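Local coordinates for major capsid protein (Faustovirus, PDB 5J7O) that builds a capsid shell of a large double-stranded DNA virus, probably as trimers of double jelly-roll subunits, at residues Pro94-Phe99 against Ile396-Val401; Phe191-Asn196 against Tyr317-Ile322; Thr348-Gly353 against Leu364-Arg369. All coordinates share one frame; numbering follows the deposited sequence.

Interaction 1 of 3, residues Pro94-Phe99 against Ile396-Val401; sequences PQFGDF and INNIFV
F96 and F400 meet in a T-shaped pair, with the edge of the F400 ring directed at the face of F96 and the two planes 85° apart. F400 CZ stands over the centre of the F96 ring, 3.7 Å from F96 CE1. CG of F96 lies anti to the backbone N, and from there the ring meets both F400 CZ and N398. F400 starts from a bond that leaves the loop, yet its ring returns far enough for one face to receive G97 CA in a CH-pi contact, 3.9 Å from CA to the ring centroid. Beside this pair N398 crosses the F96 side chain at about a right angle, its amide tilted 60° from the ring and its CG 3.4 Å from F96 CD2. The amide oxygen accepts the G97 N-H, N398 OD1 to G97 N 3.0 Å, with the donor tilted from the carbonyl plane, while ND2 makes a weak bond to I396 O within its own strand.

The backbone here forms a classic beta bulge: D98 and F99 both face I399, just where the loop after strand 88-92 enters strand 99-109 of the jelly-roll sheet. F99 and I399 exchange two backbone hydrogen bonds as an antiparallel pair, and their CB atoms lie 4.0 Å apart. D98 points toward the strand, and its OD2 takes the V401 N-H through the anti lone pair at 2.9 Å from V401 N, in a nearly straight bond of 175°. V401 CG2 lies in the plane of the F99 ring at its edge, 3.8 Å from F99 CE1. I410 of helix 403-412 and I59 of the second subunit also pack on F99, whereas H406 of that helix touches D98 and V401.

Interaction 2 of 3, residues Phe191-Asn196 against Tyr317-Ile322; sequences FEVNGN and YGQRFI
F191 packs against I322 as a non-hydrogen-bonded antiparallel pair. Its CB is 4.0 Å from I322 CD1, and CG lies anti to the backbone N (chi1 178°), beside the carbonyl carbon. Next comes CD1, which does the touching across the strands: it lies 3.7 Å from I322 CD1 as the two side chains pass at a slant, and F321 O approaches it at the ring edge, near the plane. Over one face of the ring, offset toward the rim, sits V193 CG2, two residues on in the same strand, and F303 adds an edge-to-face aromatic contact.

Next along the ladder, E192 and F321 bond each other through both backbone groups, E192 N to F321 O being 2.9 Å and almost straight at 177°. N194 N donates to Q319 O at 3.1 Å, where strand 186-193 enters a type I' hairpin turn from V193 to N196. R320, on the same face as F191 and V193, extends away to bond I93 O through NE. The pair forms the centre of a four-stranded antiparallel sheet, in which strand 320-326 is flanked by strands 88-92 and 186-193, with strand 196-202 beyond the latter.

Interaction 3 of 3, residues Thr348-Gly353 against Leu364-Arg369; sequences TLLTTG and LTQYNR
Backbone hydrogen bonds join T348 and N368 in both directions, with T348 N 3.0 Å from N368 O, as a hydrogen-bonded antiparallel pair. Further along, L350 N donates a hydrogen bond to Q366 O, and L350 O receives T365 N at 2.7 Å in a bond of 173°. Both T365 and Q366 thus face L350, a classic beta bulge that places one extra residue in strand 364-375 near its start.

Water adds a bridge on the face bearing T348 and N368. One molecule lies 2.6 Å from T348 OG1 and within hydrogen-bonding distance of T348 O and N368 OD1. T348 OG1 itself comes 3.2 Å from N368 CB, its chi1 of 59° setting it between the backbone N and the carbonyl carbon.

Van der Waals contact on this face comes from L350 and Q366, which lie side by side, pointing the same way; the methyl CD2 of L350 meets the amide end of Q366, 3.6 Å from NE2. Apolar packing occupies the other face, where L364 CD1 reaches L349 CB at 3.8 Å, the two side chains crossing obliquely, and T351 CG2 lies 3.7 Å from L364 CA. L349 CD1 approaches the edge of the Y367 ring near its plane. The hydroxyl of Y367 bonds E347.

The third subunit packs on this same region: its V498 touches L349, its F503 touches L364, and its Y486 makes a cation-pi contact with R369. The hairpin lies within a seven-stranded mixed sheet, strand 149-158 flanking 341-351 and strand 503-521 running parallel to 364-375.

Interactions 1 and 2 are neighbours, their centres 16 Å apart, and they touch where P94 and Q95 meet Y317 and R320. Strand 88-92, just before the loop of interaction 1, borders strand 320-326 of interaction 2, so one chain segment passes from one jelly-roll sheet to the other. Interaction 3 lies about 80 Å from both, centre to centre, across the chain's centre in a separate mixed sheet. The segments 94-99 and 396-401 bracket the other two interactions in sequence, with interaction 2 closing before the two consecutive strands of interaction 3 begin to pair. Other subunits touch interactions 1 and 3, consistent with trimer contacts spread along the chain.

Interaction 1 of 3, residues Pro94-Phe99 against Ile396-Val401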
loop_
_atom_site.group_PDB
_atom_site.type_symbol
_atom_site.label_atom_id
_atom_site.label_comp_id
_atom_site.label_asym_id
_atom_site.label_seq_id
_atom_site.Cartn_x
_atom_site.Cartn_y
_atom_site.Cartn_z
ATOM N N PRO B 94 -8.921 37.803 -8.964
ATOM C CA PRO B 94 -9.210 39.089 -8.322
ATOM C C PRO B 94 -7.964 39.708 -7.714
ATOM O O PRO B 94 -6.972 39.037 -7.423
ATOM C CB PRO B 94 -10.233 38.727 -7.236
ATOM C CG PRO B 94 -10.750 37.373 -7.614
ATOM C CD PRO B 94 -9.610 36.688 -8.298
ATOM N N GLN B 95 -8.027 41.023 -7.529
ATOM C CA GLN B 95 -6.958 41.744 -6.857
ATOM C C GLN B 95 -7.155 41.618 -5.352
ATOM O O GLN B 95 -8.170 42.070 -4.811
ATOM C CB GLN B 95 -6.947 43.206 -7.290
ATOM C CG GLN B 95 -5.635 43.914 -7.023
ATOM C CD GLN B 95 -5.489 45.176 -7.841
ATOM O OE1 GLN B 95 -5.005 45.142 -8.973
ATOM N NE2 GLN B 95 -5.908 46.301 -7.275
ATOM N N PHE B 96 -6.195 40.987 -4.681
ATOM C CA PHE B 96 -6.320 40.726 -3.254
ATOM C C PHE B 96 -4.968 40.863 -2.564
ATOM O O PHE B 96 -4.722 41.844 -1.857
ATOM C CB PHE B 96 -6.907 39.331 -3.021
ATOM C CG PHE B 96 -7.343 39.079 -1.606
ATOM C CD1 PHE B 96 -7.604 40.131 -0.743
ATOM C CD2 PHE B 96 -7.487 37.783 -1.137
ATOM C CE1 PHE B 96 -8.005 39.894 0.559
ATOM C CE2 PHE B 96 -7.886 37.540 0.164
ATOM C CZ PHE B 96 -8.146 38.597 1.013
ATOM N N GLY B 97 -4.083 39.885 -2.768
ATOM C CA GLY B 97 -2.781 39.916 -2.137
ATOM C C GLY B 97 -1.720 40.576 -3.000
ATOM O O GLY B 97 -1.949 40.936 -4.153
ATOM N N ASP B 98 -0.536 40.745 -2.406
ATOM C CA ASP B 98 0.615 41.200 -3.175
ATOM C C ASP B 98 1.062 40.140 -4.171
ATOM O O ASP B 98 1.614 40.471 -5.227
ATOM C CB ASP B 98 1.765 41.565 -2.235
ATOM C CG ASP B 98 1.374 42.617 -1.218
ATOM O OD1 ASP B 98 0.735 43.616 -1.609
ATOM O OD2 ASP B 98 1.701 42.444 -0.024
ATOM N N PHE B 99 0.838 38.870 -3.847
ATOM C CA PHE B 99 1.158 37.750 -4.717
ATOM C C PHE B 99 -0.006 36.771 -4.679
ATOM O O PHE B 99 -0.796 36.758 -3.731
ATOM C CB PHE B 99 2.454 37.040 -4.284
ATOM C CG PHE B 99 3.658 37.940 -4.221
ATOM C CD1 PHE B 99 3.865 38.773 -3.133
ATOM C CD2 PHE B 99 4.598 37.931 -5.238
ATOM C CE1 PHE B 99 4.973 39.597 -3.072
ATOM C CE2 PHE B 99 5.709 38.752 -5.182
ATOM C CZ PHE B 99 5.894 39.587 -4.099
ATOM N N ILE B 396 -8.016 30.737 -4.735
ATOM C CA ILE B 396 -6.699 31.310 -4.988
ATOM C C ILE B 396 -6.064 31.681 -3.658
ATOM O O ILE B 396 -6.660 32.421 -2.866
ATOM C CB ILE B 396 -6.779 32.547 -5.903
ATOM C CG1 ILE B 396 -7.581 32.232 -7.166
ATOM C CG2 ILE B 396 -5.382 33.032 -6.263
ATOM C CD1 ILE B 396 -7.938 33.457 -7.975
ATOM N N ASN B 397 -4.859 31.175 -3.415
ATOM C CA ASN B 397 -4.091 31.577 -2.247
ATOM C C ASN B 397 -3.447 32.932 -2.511
ATOM O O ASN B 397 -2.813 33.133 -3.551
ATOM C CB ASN B 397 -3.024 30.534 -1.918
ATOM C CG ASN B 397 -2.378 30.764 -0.566
ATOM O OD1 ASN B 397 -2.853 31.572 0.231
ATOM N ND2 ASN B 397 -1.293 30.049 -0.298
ATOM N N ASN B 398 -3.619 33.862 -1.576
ATOM C CA ASN B 398 -3.108 35.219 -1.712
ATOM C C ASN B 398 -2.085 35.491 -0.620
ATOM O O ASN B 398 -2.382 35.330 0.568
ATOM C CB ASN B 398 -4.243 36.243 -1.646
ATOM C CG ASN B 398 -5.041 36.303 -2.929
ATOM O OD1 ASN B 398 -4.787 37.145 -3.791
ATOM N ND2 ASN B 398 -6.006 35.402 -3.071
ATOM N N ILE B 399 -0.890 35.912 -1.026
ATOM C CA ILE B 399 0.226 36.138 -0.115
ATOM C C ILE B 399 0.383 37.636 0.114
ATOM O O ILE B 399 0.376 38.422 -0.840
ATOM C CB ILE B 399 1.523 35.523 -0.666
ATOM C CG1 ILE B 399 1.392 34.000 -0.748
ATOM C CG2 ILE B 399 2.716 35.920 0.188
ATOM C CD1 ILE B 399 2.648 33.302 -1.217
ATOM N N PHE B 400 0.525 38.026 1.378
ATOM C CA PHE B 400 0.711 39.415 1.769
ATOM C C PHE B 400 2.085 39.580 2.402
ATOM O O PHE B 400 2.511 38.742 3.202
ATOM C CB PHE B 400 -0.378 39.864 2.753
ATOM C CG PHE B 400 -1.775 39.726 2.218
ATOM C CD1 PHE B 400 -2.431 38.505 2.259
ATOM C CD2 PHE B 400 -2.437 40.817 1.681
ATOM C CE1 PHE B 400 -3.716 38.375 1.768
ATOM C CE2 PHE B 400 -3.723 40.694 1.190
ATOM C CZ PHE B 400 -4.363 39.471 1.233
ATOM N N VAL B 401 2.780 40.657 2.035
ATOM C CA VAL B 401 4.107 40.960 2.557
ATOM C C VAL B 401 4.157 42.436 2.931
ATOM O O VAL B 401 3.286 43.226 2.562
ATOM C CB VAL B 401 5.228 40.621 1.551
ATOM C CG1 VAL B 401 5.250 39.126 1.254
ATOM C CG2 VAL B 401 5.053 41.424 0.271
#

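Interaction 2 of 3, residues Phe191-Asn196 against Tyr317-Ile322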
loop_
_atom_site.group_PDB
_atom_site.type_symbol
_atom_site.label_atom_id
_atom_site.label_comp_id
_atom_site.label_asym_id
_atom_site.label_seq_id
_atom_site.Cartn_x
_atom_site.Cartn_y
_atom_site.Cartn_z
ATOM N N PHE B 191 -3.909 29.558 -18.319
ATOM C CA PHE B 191 -3.525 30.763 -17.590
ATOM C C PHE B 191 -3.236 31.835 -18.633
ATOM O O PHE B 191 -2.209 31.784 -19.317
ATOM C CB PHE B 191 -2.312 30.514 -16.697
ATOM C CG PHE B 191 -1.846 31.736 -15.952
ATOM C CD1 PHE B 191 -2.754 32.684 -15.508
ATOM C CD2 PHE B 191 -0.498 31.943 -15.708
ATOM C CE1 PHE B 191 -2.328 33.809 -14.828
ATOM C CE2 PHE B 191 -0.066 33.067 -15.030
ATOM C CZ PHE B 191 -0.983 34.002 -14.590
ATOM N N GLU B 192 -4.138 32.806 -18.748
ATOM C CA GLU B 192 -4.171 33.727 -19.876
ATOM C C GLU B 192 -3.805 35.134 -19.422
ATOM O O GLU B 192 -4.359 35.637 -18.439
ATOM C CB GLU B 192 -5.560 33.719 -20.517
ATOM C CG GLU B 192 -5.580 34.002 -22.003
ATOM C CD GLU B 192 -6.919 33.664 -22.627
ATOM O OE1 GLU B 192 -7.682 32.889 -22.009
ATOM O OE2 GLU B 192 -7.212 34.173 -23.728
ATOM N N VAL B 193 -2.871 35.763 -20.137
ATOM C CA VAL B 193 -2.450 37.133 -19.868
ATOM C C VAL B 193 -2.385 37.885 -21.191
ATOM O O VAL B 193 -1.737 37.427 -22.138
ATOM C CB VAL B 193 -1.085 37.194 -19.152
ATOM C CG1 VAL B 193 -0.729 38.635 -18.813
ATOM C CG2 VAL B 193 -1.094 36.336 -17.895
ATOM N N ASN B 194 -3.061 39.037 -21.252
ATOM C CA ASN B 194 -3.073 39.904 -22.435
ATOM C C ASN B 194 -3.629 39.190 -23.663
ATOM O O ASN B 194 -3.291 39.535 -24.798
ATOM C CB ASN B 194 -1.679 40.462 -22.737
ATOM C CG ASN B 194 -1.057 41.146 -21.544
ATOM O OD1 ASN B 194 -1.738 41.442 -20.566
ATOM N ND2 ASN B 194 0.243 41.405 -21.616
ATOM N N GLY B 195 -4.489 38.195 -23.451
ATOM C CA GLY B 195 -5.011 37.390 -24.529
ATOM C C GLY B 195 -4.121 36.245 -24.960
ATOM O O GLY B 195 -4.595 35.340 -25.656
ATOM N N ASN B 196 -2.846 36.256 -24.574
ATOM C CA ASN B 196 -1.931 35.171 -24.908
ATOM C C ASN B 196 -2.029 34.065 -23.866
ATOM O O ASN B 196 -2.020 34.355 -22.664
ATOM C CB ASN B 196 -0.493 35.667 -24.974
ATOM C CG ASN B 196 -0.233 36.553 -26.172
ATOM O OD1 ASN B 196 -0.888 36.427 -27.206
ATOM N ND2 ASN B 196 0.735 37.454 -26.042
ATOM N N TYR B 317 -4.171 43.322 -13.167
ATOM C CA TYR B 317 -5.559 42.907 -13.035
ATOM C C TYR B 317 -6.372 43.377 -14.237
ATOM O O TYR B 317 -6.088 44.414 -14.842
ATOM C CB TYR B 317 -6.135 43.473 -11.733
ATOM C CG TYR B 317 -7.595 43.181 -11.467
ATOM C CD1 TYR B 317 -8.088 41.883 -11.502
ATOM C CD2 TYR B 317 -8.473 44.207 -11.137
ATOM C CE1 TYR B 317 -9.421 41.620 -11.243
ATOM C CE2 TYR B 317 -9.805 43.952 -10.876
ATOM C CZ TYR B 317 -10.273 42.658 -10.929
ATOM O OH TYR B 317 -11.600 42.402 -10.670
ATOM N N GLY B 318 -7.392 42.594 -14.588
ATOM C CA GLY B 318 -8.219 42.879 -15.740
ATOM C C GLY B 318 -7.754 42.244 -17.032
ATOM O O GLY B 318 -8.514 42.235 -18.009
ATOM N N GLN B 319 -6.528 41.717 -17.071
ATOM C CA GLN B 319 -5.996 41.034 -18.243
ATOM C C GLN B 319 -5.466 39.649 -17.888
ATOM O O GLN B 319 -4.722 39.054 -18.673
ATOM C CB GLN B 319 -4.898 41.873 -18.897
ATOM C CG GLN B 319 -4.053 42.647 -17.898
ATOM C CD GLN B 319 -2.780 43.194 -18.504
ATOM O OE1 GLN B 319 -1.678 42.791 -18.129
ATOM N NE2 GLN B 319 -2.920 44.125 -19.439
ATOM N N ARG B 320 -5.834 39.130 -16.718
ATOM C CA ARG B 320 -5.380 37.833 -16.238
ATOM C C ARG B 320 -6.592 36.952 -15.969
ATOM O O ARG B 320 -7.533 37.374 -15.286
ATOM C CB ARG B 320 -4.527 37.989 -14.975
ATOM C CG ARG B 320 -5.189 38.807 -13.874
ATOM C CD ARG B 320 -4.208 39.173 -12.773
ATOM N NE ARG B 320 -4.897 39.564 -11.545
ATOM C CZ ARG B 320 -4.292 40.085 -10.483
ATOM N NH1 ARG B 320 -2.982 40.290 -10.498
ATOM N NH2 ARG B 320 -4.998 40.405 -9.407
ATOM N N PHE B 321 -6.577 35.737 -16.512
ATOM C CA PHE B 321 -7.734 34.861 -16.418
ATOM C C PHE B 321 -7.289 33.415 -16.286
ATOM O O PHE B 321 -6.195 33.040 -16.718
ATOM C CB PHE B 321 -8.650 34.994 -17.642
ATOM C CG PHE B 321 -9.174 36.381 -17.864
ATOM C CD1 PHE B 321 -10.340 36.801 -17.246
ATOM C CD2 PHE B 321 -8.507 37.263 -18.698
ATOM C CE1 PHE B 321 -10.828 38.077 -17.453
ATOM C CE2 PHE B 321 -8.990 38.539 -18.908
ATOM C CZ PHE B 321 -10.152 38.946 -18.285
ATOM N N ILE B 322 -8.156 32.606 -15.683
ATOM C CA ILE B 322 -8.036 31.154 -15.691
ATOM C C ILE B 322 -9.211 30.616 -16.495
ATOM O O ILE B 322 -10.372 30.754 -16.087
ATOM C CB ILE B 322 -8.016 30.566 -14.273
ATOM C CG1 ILE B 322 -6.732 30.969 -13.546
ATOM C CG2 ILE B 322 -8.144 29.050 -14.328
ATOM C CD1 ILE B 322 -5.467 30.480 -14.223
#

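Interaction 3 of 3, residues Thr348-Gly353 against Leu364-Arg369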
loop_
_atom_site.group_PDB
_atom_site.type_symbol
_atom_site.label_atom_id
_atom_site.label_comp_id
_atom_site.label_asym_id
_atom_site.label_seq_id
_atom_site.Cartn_x
_atom_site.Cartn_y
_atom_site.Cartn_z
ATOM N N THR B 348 -27.163 -31.478 -16.699
ATOM C CA THR B 348 -26.942 -32.741 -17.387
ATOM C C THR B 348 -27.635 -33.853 -16.614
ATOM O O THR B 348 -27.479 -33.956 -15.392
ATOM C CB THR B 348 -25.448 -33.044 -17.528
ATOM O OG1 THR B 348 -24.844 -33.103 -16.230
ATOM C CG2 THR B 348 -24.761 -31.966 -18.356
ATOM N N LEU B 349 -28.404 -34.674 -17.324
ATOM C CA LEU B 349 -29.127 -35.797 -16.736
ATOM C C LEU B 349 -28.605 -37.082 -17.363
ATOM O O LEU B 349 -28.809 -37.322 -18.558
ATOM C CB LEU B 349 -30.635 -35.663 -16.946
ATOM C CG LEU B 349 -31.409 -34.668 -16.074
ATOM C CD1 LEU B 349 -31.223 -33.237 -16.559
ATOM C CD2 LEU B 349 -32.884 -35.039 -16.033
ATOM N N LEU B 350 -27.936 -37.905 -16.559
ATOM C CA LEU B 350 -27.418 -39.191 -17.018
ATOM C C LEU B 350 -28.438 -40.268 -16.669
ATOM O O LEU B 350 -28.491 -40.746 -15.532
ATOM C CB LEU B 350 -26.058 -39.484 -16.392
ATOM C CG LEU B 350 -25.452 -40.867 -16.654
ATOM C CD1 LEU B 350 -25.260 -41.108 -18.143
ATOM C CD2 LEU B 350 -24.137 -41.027 -15.908
ATOM N N THR B 351 -29.262 -40.640 -17.641
ATOM C CA THR B 351 -30.150 -41.783 -17.509
ATOM C C THR B 351 -29.568 -42.975 -18.259
ATOM O O THR B 351 -28.699 -42.834 -19.121
ATOM C CB THR B 351 -31.556 -41.467 -18.034
ATOM O OG1 THR B 351 -31.481 -41.072 -19.409
ATOM C CG2 THR B 351 -32.197 -40.352 -17.219
ATOM N N THR B 352 -30.052 -44.167 -17.904
ATOM C CA THR B 352 -29.577 -45.402 -18.512
ATOM C C THR B 352 -30.681 -46.247 -19.126
ATOM O O THR B 352 -30.371 -47.208 -19.840
ATOM C CB THR B 352 -28.824 -46.262 -17.482
ATOM O OG1 THR B 352 -29.767 -46.932 -16.635
ATOM C CG2 THR B 352 -27.904 -45.402 -16.623
ATOM N N GLY B 353 -31.948 -45.926 -18.880
ATOM C CA GLY B 353 -33.058 -46.736 -19.330
ATOM C C GLY B 353 -33.531 -46.386 -20.724
ATOM O O GLY B 353 -32.801 -45.811 -21.537
ATOM N N LEU B 364 -32.479 -42.269 -13.814
ATOM C CA LEU B 364 -31.522 -41.178 -13.662
ATOM C C LEU B 364 -30.481 -41.538 -12.608
ATOM O O LEU B 364 -30.822 -41.770 -11.443
ATOM C CB LEU B 364 -32.240 -39.886 -13.284
ATOM C CG LEU B 364 -31.312 -38.711 -12.967
ATOM C CD1 LEU B 364 -30.520 -38.302 -14.199
ATOM C CD2 LEU B 364 -32.092 -37.533 -12.407
ATOM N N THR B 365 -29.212 -41.560 -13.013
ATOM C CA THR B 365 -28.104 -41.930 -12.139
ATOM C C THR B 365 -27.353 -40.721 -11.591
ATOM O O THR B 365 -27.110 -40.640 -10.383
ATOM C CB THR B 365 -27.132 -42.848 -12.892
ATOM O OG1 THR B 365 -27.774 -44.098 -13.173
ATOM C CG2 THR B 365 -25.880 -43.100 -12.066
ATOM N N GLN B 366 -26.978 -39.779 -12.454
ATOM C CA GLN B 366 -26.201 -38.614 -12.055
ATOM C C GLN B 366 -26.849 -37.345 -12.586
ATOM O O GLN B 366 -27.344 -37.313 -13.716
ATOM C CB GLN B 366 -24.757 -38.703 -12.565
ATOM C CG GLN B 366 -24.005 -39.943 -12.116
ATOM C CD GLN B 366 -22.617 -40.026 -12.719
ATOM O OE1 GLN B 366 -22.005 -39.005 -13.036
ATOM N NE2 GLN B 366 -22.118 -41.244 -12.891
ATOM N N TYR B 367 -26.834 -36.300 -11.762
ATOM C CA TYR B 367 -27.318 -34.981 -12.139
ATOM C C TYR B 367 -26.241 -33.955 -11.824
ATOM O O TYR B 367 -25.584 -34.033 -10.782
ATOM C CB TYR B 367 -28.624 -34.631 -11.404
ATOM C CG TYR B 367 -29.039 -33.176 -11.520
ATOM C CD1 TYR B 367 -29.843 -32.743 -12.567
ATOM C CD2 TYR B 367 -28.633 -32.241 -10.574
ATOM C CE1 TYR B 367 -30.225 -31.416 -12.671
ATOM C CE2 TYR B 367 -29.006 -30.916 -10.674
ATOM C CZ TYR B 367 -29.800 -30.508 -11.724
ATOM O OH TYR B 367 -30.177 -29.188 -11.816
ATOM N N ASN B 368 -26.064 -32.997 -12.730
ATOM C CA ASN B 368 -25.124 -31.902 -12.536
ATOM C C ASN B 368 -25.787 -30.598 -12.949
ATOM O O ASN B 368 -26.521 -30.555 -13.940
ATOM C CB ASN B 368 -23.835 -32.104 -13.344
ATOM C CG ASN B 368 -22.981 -33.235 -12.809
ATOM O OD1 ASN B 368 -23.296 -34.410 -12.997
ATOM N ND2 ASN B 368 -21.884 -32.885 -12.146
ATOM N N ARG B 369 -25.528 -29.539 -12.187
ATOM C CA ARG B 369 -25.993 -28.201 -12.523
ATOM C C ARG B 369 -24.812 -27.244 -12.505
ATOM O O ARG B 369 -23.997 -27.272 -11.578
ATOM C CB ARG B 369 -27.080 -27.718 -11.556
ATOM C CG ARG B 369 -27.482 -26.265 -11.773
ATOM C CD ARG B 369 -28.681 -25.874 -10.931
ATOM N NE ARG B 369 -28.937 -24.437 -10.999
ATOM C CZ ARG B 369 -30.035 -23.851 -10.534
ATOM N NH1 ARG B 369 -30.991 -24.577 -9.971
ATOM N NH2 ARG B 369 -30.179 -22.536 -10.638
HETATM O O HOH W 1 -25.250 -35.445 -15.079
#